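Local atomic coordinates of exopolysaccharide biosynthesis protein (Pantoea stewartii subsp. stewartii DC283, PDB entry 6TGF), a protein that modifies the glycan of bacterial biofilm, probably as a hydrolase, and is built on a parallel beta-helix like that of bacteriophage tailspikes. Residues 74-79 / 143-148; 89-94 / 120-125. All coordinates share one frame; numbering follows the deposited sequence.

Followed from the N terminus, the chain runs along strand 69-74 into the turn at 74-79, which meets 143-148 only after 63 further residues; interaction 1 closes that long loop. Interaction 2 is nested inside it, pairing 89-94 with 120-125 and closing a loop of 25 residues that holds strands 98-101 and 105-107 and helix 109-117. The inner contact joins two neighbouring strands of a five-stranded antiparallel sheet. The outer one links the loops that follow strands 69-74 and 139-143 of a four-stranded sheet. Their centres lie about 19 Å apart and their nearest atoms about 6 Å, so they do not touch; all four segments belong to the head-binding family region.

Interaction 1. Residues 74-79 / 143-148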
loop_
_atom_site.group_PDB
_atom_site.type_symbol
_atom_site.label_atom_id
_atom_site.label_comp_id
_atom_site.label_asym_id
_atom_site.label_seq_id
_atom_site.Cartn_x
_atom_site.Cartn_y
_atom_site.Cartn_z
ATOM N N GLY B 74 -45.463 11.919 -49.844
ATOM C CA GLY B 74 -45.273 11.396 -51.211
ATOM C C GLY B 74 -44.599 10.036 -51.221
ATOM O O GLY B 74 -44.195 9.564 -50.140
ATOM N N ARG B 75 -44.479 9.432 -52.408
ATOM C CA ARG B 75 -43.833 8.111 -52.621
ATOM C C ARG B 75 -42.356 8.202 -52.227
ATOM O O ARG B 75 -41.723 9.229 -52.544
ATOM C CB ARG B 75 -43.947 7.673 -54.084
ATOM C CG ARG B 75 -43.542 6.225 -54.325
ATOM C CD ARG B 75 -43.319 5.887 -55.786
ATOM N NE ARG B 75 -43.880 6.887 -56.683
ATOM C CZ ARG B 75 -43.177 7.772 -57.386
ATOM N NH1 ARG B 75 -41.856 7.795 -57.326
ATOM N NH2 ARG B 75 -43.810 8.633 -58.160
ATOM N N ALA B 76 -41.834 7.158 -51.577
ATOM C CA ALA B 76 -40.412 7.030 -51.186
ATOM C C ALA B 76 -39.533 7.120 -52.441
ATOM O O ALA B 76 -39.760 6.326 -53.377
ATOM C CB ALA B 76 -40.194 5.736 -50.443
ATOM N N GLY B 77 -38.596 8.076 -52.460
ATOM C CA GLY B 77 -37.610 8.280 -53.539
ATOM C C GLY B 77 -37.940 9.466 -54.433
ATOM O O GLY B 77 -37.250 9.622 -55.460
ATOM N N SER B 78 -38.937 10.280 -54.067
ATOM C CA SER B 78 -39.447 11.424 -54.873
ATOM C C SER B 78 -39.564 12.686 -54.012
ATOM O O SER B 78 -39.600 12.558 -52.776
ATOM C CB SER B 78 -40.775 11.084 -55.497
ATOM O OG SER B 78 -41.798 11.021 -54.512
ATOM N N ASP B 79 -39.620 13.858 -54.652
ATOM C CA ASP B 79 -40.084 15.127 -54.030
ATOM C C ASP B 79 -41.612 15.049 -53.924
ATOM O O ASP B 79 -42.273 15.030 -54.981
ATOM C CB ASP B 79 -39.620 16.351 -54.827
ATOM C CG ASP B 79 -40.053 17.688 -54.242
ATOM O OD1 ASP B 79 -40.658 17.688 -53.151
ATOM O OD2 ASP B 79 -39.781 18.722 -54.882
ATOM N N ILE B 143 -37.516 15.759 -47.875
ATOM C CA ILE B 143 -36.930 14.411 -47.610
ATOM C C ILE B 143 -37.548 13.416 -48.588
ATOM O O ILE B 143 -38.752 13.167 -48.539
ATOM C CB ILE B 143 -37.148 14.002 -46.140
ATOM C CG1 ILE B 143 -36.585 15.050 -45.176
ATOM C CG2 ILE B 143 -36.569 12.620 -45.871
ATOM C CD1 ILE B 143 -37.137 14.961 -43.772
ATOM N N PRO B 144 -36.746 12.813 -49.496
ATOM C CA PRO B 144 -37.273 11.888 -50.499
ATOM C C PRO B 144 -37.637 10.512 -49.919
ATOM O O PRO B 144 -38.448 9.832 -50.512
ATOM C CB PRO B 144 -36.121 11.774 -51.507
ATOM C CG PRO B 144 -34.878 11.986 -50.670
ATOM C CD PRO B 144 -35.287 12.978 -49.601
ATOM N N ASP B 145 -37.023 10.133 -48.794
ATOM C CA ASP B 145 -37.319 8.873 -48.062
ATOM C C ASP B 145 -36.959 9.074 -46.587
ATOM O O ASP B 145 -35.760 9.244 -46.294
ATOM C CB ASP B 145 -36.574 7.689 -48.684
ATOM C CG ASP B 145 -36.924 6.336 -48.087
ATOM O OD1 ASP B 145 -37.933 6.252 -47.353
ATOM O OD2 ASP B 145 -36.186 5.369 -48.365
ATOM N N VAL B 146 -37.963 9.045 -45.706
ATOM C CA VAL B 146 -37.815 9.286 -44.237
ATOM C C VAL B 146 -37.123 8.080 -43.586
ATOM O O VAL B 146 -36.766 8.191 -42.401
ATOM C CB VAL B 146 -39.168 9.595 -43.561
ATOM C CG1 VAL B 146 -39.844 10.810 -44.175
ATOM C CG2 VAL B 146 -40.111 8.399 -43.558
ATOM N N SER B 147 -36.945 6.979 -44.326
ATOM C CA SER B 147 -36.271 5.734 -43.866
ATOM C C SER B 147 -34.755 5.808 -44.094
ATOM O O SER B 147 -34.049 4.930 -43.562
ATOM C CB SER B 147 -36.865 4.528 -44.546
ATOM O OG SER B 147 -38.269 4.467 -44.332
ATOM N N GLN B 148 -34.271 6.806 -44.847
ATOM C CA GLN B 148 -32.824 7.008 -45.144
ATOM C C GLN B 148 -32.352 8.344 -44.576
ATOM O O GLN B 148 -33.061 9.344 -44.666
ATOM C CB GLN B 148 -32.567 6.969 -46.653
ATOM C CG GLN B 148 -32.866 5.623 -47.296
ATOM C CD GLN B 148 -32.121 4.490 -46.634
ATOM O OE1 GLN B 148 -30.933 4.594 -46.337
ATOM N NE2 GLN B 148 -32.821 3.396 -46.390
#
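Gly-77 and Pro-144 make the one hydrogen bond between these two loops: Gly-77 N donates to Pro-144 O at 2.6 Å, with an N-H...O angle of 174°. The bond is straight at the hydrogen, although the donor stands above the plane of the Pro-144 carbonyl. Further bonds lie within each loop. Ser-78 OG reaches back to Arg-75 O at 2.7 Å, reinforcing a weak backbone bond from Ser-78 N to the same oxygen. In 143-148, Asp-145 OD1 receives Ser-147 N, 3.3 Å away and above the carboxylate plane.

Both loops are tight turns, and the internal bonds go with them. They follow strands 69-74 and 139-143 of the four-stranded antiparallel sheet in the head-binding region. Residues 75-78 form a type II beta turn, and Gly-77 suits its third position, where the positive phi of 104° would press a CB against the preceding carbonyl oxygen. Asp-145 forms an Asx turn and also begins a type I turn, closed by the backbone bond from Gln-148 N to Asp-145 O.

Two CA-H...O contacts flank the central bond. Ala-76 CA approaches Pro-144 O, the same acceptor that serves Gly-77, while Pro-144 CA lies 3.3 Å from Ser-78 O. Having no backbone N-H of its own, Pro-144 takes part through its carbonyl, its CA and its ring.

The side chains add only van der Waals contacts of carbon with oxygen in this surface region. Pro-144 CB rests 3.8 Å from Ser-78 O. The small methyl CB of Ala-76 lies 3.9 Å from Asp-145 OD1; chi1 of -174° sets Asp-145 CG anti to the backbone N, near that methyl.

Interaction 2. Residues 89-94 / 120-125; sequences VFLRDA and AALIAN
The guanidinium of Arg-92 lays one face over the methyl of Ala-121, whose CB sits 3.4 Å above its plane, toward the rim, and nearest to NH2. The chain is extended as far as CD, and the bend at chi3 (82°) swings NE out of that line; the guanidinium beyond it lies against Ala-121 CB. An alanine suits the spot, since its single methyl allows this close approach. The carbonyl O of Ile-123 lies obliquely to the Phe-90 ring, 3.6 Å from CD2. The Ile-123 side chain lies between Phe-90 and Arg-92 on the same face of the sheet: its CD1 reaches Arg-92 CB at 3.6 Å, while CG2 comes no nearer than 4.4 Å to Phe-90 CD2.

The backbones form an antiparallel pair. Phe-90 and Ile-123 are a hydrogen-bonded pair, exchanging bonds of 2.9 Å (Phe-90 N to Ile-123 O) and 2.8 Å (Ile-123 N to Phe-90 O). Arg-92 and Ala-121 are the next such pair: Arg-92 N bonds to Ala-121 O at 2.8 Å, and Ala-121 N returns a longer bond to Arg-92 O. Between them Leu-91 and Leu-122 form a non-hydrogen-bonded pair on the other face. There Leu-91 CD1 touches both Leu-122 CD2, at 4.0 Å, and Ala-120 CB; leucine suits this place because its branched end reaches across to methyl groups of the partner strand.

In the five-stranded antiparallel sheet, strand 98-101 bonds to the far side of 89-92, and strand 48-51 to the far side of 121-124. Helix 109-117 packs on the leucine face, where Phe-115 touches Leu-91, Ala-120 and Leu-122.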
loop_
_atom_site.group_PDB
_atom_site.type_symbol
_atom_site.label_atom_id
_atom_site.label_comp_id
_atom_site.label_asym_id
_atom_site.label_seq_id
_atom_site.Cartn_x
_atom_site.Cartn_y
_atom_site.Cartn_z
ATOM N N VAL B 89 -53.132 9.567 -47.898
ATOM C CA VAL B 89 -53.034 9.819 -46.429
ATOM C C VAL B 89 -54.457 9.830 -45.864
ATOM O O VAL B 89 -55.321 10.496 -46.466
ATOM C CB VAL B 89 -52.307 11.143 -46.125
ATOM C CG1 VAL B 89 -52.058 11.329 -44.636
ATOM C CG2 VAL B 89 -51.003 11.263 -46.894
ATOM N N PHE B 90 -54.682 9.120 -44.755
ATOM C CA PHE B 90 -56.001 8.988 -44.083
ATOM C C PHE B 90 -55.930 9.636 -42.696
ATOM O O PHE B 90 -55.030 9.282 -41.911
ATOM C CB PHE B 90 -56.410 7.516 -44.012
ATOM C CG PHE B 90 -56.245 6.774 -45.312
ATOM C CD1 PHE B 90 -57.185 6.893 -46.324
ATOM C CD2 PHE B 90 -55.137 5.974 -45.536
ATOM C CE1 PHE B 90 -57.024 6.219 -47.525
ATOM C CE2 PHE B 90 -54.979 5.300 -46.737
ATOM C CZ PHE B 90 -55.923 5.423 -47.728
ATOM N N LEU B 91 -56.846 10.570 -42.423
ATOM C CA LEU B 91 -57.026 11.205 -41.091
ATOM C C LEU B 91 -57.967 10.330 -40.260
ATOM O O LEU B 91 -59.130 10.162 -40.671
ATOM C CB LEU B 91 -57.594 12.620 -41.259
ATOM C CG LEU B 91 -57.946 13.347 -39.960
ATOM C CD1 LEU B 91 -56.708 13.606 -39.117
ATOM C CD2 LEU B 91 -58.671 14.651 -40.245
ATOM N N ARG B 92 -57.467 9.790 -39.145
ATOM C CA ARG B 92 -58.269 9.063 -38.124
ATOM C C ARG B 92 -58.767 10.074 -37.085
ATOM O O ARG B 92 -57.940 10.876 -36.613
ATOM C CB ARG B 92 -57.427 7.965 -37.468
ATOM C CG ARG B 92 -58.137 7.218 -36.350
ATOM C CD ARG B 92 -57.225 6.187 -35.717
ATOM N NE ARG B 92 -56.326 6.777 -34.733
ATOM C CZ ARG B 92 -55.243 6.182 -34.241
ATOM N NH1 ARG B 92 -54.902 4.970 -34.649
ATOM N NH2 ARG B 92 -54.497 6.806 -33.346
ATOM N N ASP B 93 -60.060 10.033 -36.746
ATOM C CA ASP B 93 -60.704 10.980 -35.793
ATOM C C ASP B 93 -60.824 10.314 -34.414
ATOM O O ASP B 93 -60.400 9.147 -34.276
ATOM C CB ASP B 93 -62.047 11.488 -36.330
ATOM C CG ASP B 93 -63.161 10.454 -36.414
ATOM O OD1 ASP B 93 -63.001 9.353 -35.844
ATOM O OD2 ASP B 93 -64.189 10.767 -37.048
ATOM N N ALA B 94 -61.376 11.046 -33.440
ATOM C CA ALA B 94 -61.543 10.633 -32.024
ATOM C C ALA B 94 -62.284 9.296 -31.935
ATOM O O ALA B 94 -61.811 8.404 -31.201
ATOM C CB ALA B 94 -62.278 11.707 -31.260
ATOM N N ALA B 120 -56.289 12.614 -32.931
ATOM C CA ALA B 120 -56.305 12.189 -34.349
ATOM C C ALA B 120 -54.944 11.600 -34.734
ATOM O O ALA B 120 -53.982 11.781 -33.970
ATOM C CB ALA B 120 -56.663 13.359 -35.230
ATOM N N ALA B 121 -54.881 10.917 -35.878
ATOM C CA ALA B 121 -53.644 10.360 -36.472
ATOM C C ALA B 121 -53.714 10.457 -37.999
ATOM O O ALA B 121 -54.828 10.358 -38.551
ATOM C CB ALA B 121 -53.449 8.932 -36.024
ATOM N N LEU B 122 -52.561 10.654 -38.642
ATOM C CA LEU B 122 -52.390 10.554 -40.115
ATOM C C LEU B 122 -51.801 9.176 -40.435
ATOM O O LEU B 122 -50.626 8.949 -40.088
ATOM C CB LEU B 122 -51.474 11.680 -40.605
ATOM C CG LEU B 122 -52.019 13.100 -40.445
ATOM C CD1 LEU B 122 -51.003 14.125 -40.924
ATOM C CD2 LEU B 122 -53.334 13.276 -41.190
ATOM N N ILE B 123 -52.602 8.289 -41.036
ATOM C CA ILE B 123 -52.169 6.932 -41.485
ATOM C C ILE B 123 -51.723 7.021 -42.949
ATOM O O ILE B 123 -52.444 7.644 -43.756
ATOM C CB ILE B 123 -53.282 5.881 -41.277
ATOM C CG1 ILE B 123 -53.555 5.630 -39.790
ATOM C CG2 ILE B 123 -52.956 4.583 -42.002
ATOM C CD1 ILE B 123 -54.756 6.360 -39.253
ATOM N N ALA B 124 -50.574 6.415 -43.265
ATOM C CA ALA B 124 -50.003 6.299 -44.628
ATOM C C ALA B 124 -48.918 5.216 -44.630
ATOM O O ALA B 124 -48.684 4.606 -43.567
ATOM C CB ALA B 124 -49.455 7.633 -45.074
ATOM N N ASN B 125 -48.292 4.984 -45.787
ATOM C CA ASN B 125 -47.164 4.029 -45.957
ATOM C C ASN B 125 -46.010 4.485 -45.070
ATOM O O ASN B 125 -45.586 5.634 -45.169
ATOM C CB ASN B 125 -46.739 3.927 -47.426
ATOM C CG ASN B 125 -45.842 2.744 -47.718
ATOM O OD1 ASN B 125 -45.050 2.327 -46.875
ATOM N ND2 ASN B 125 -45.946 2.207 -48.922
#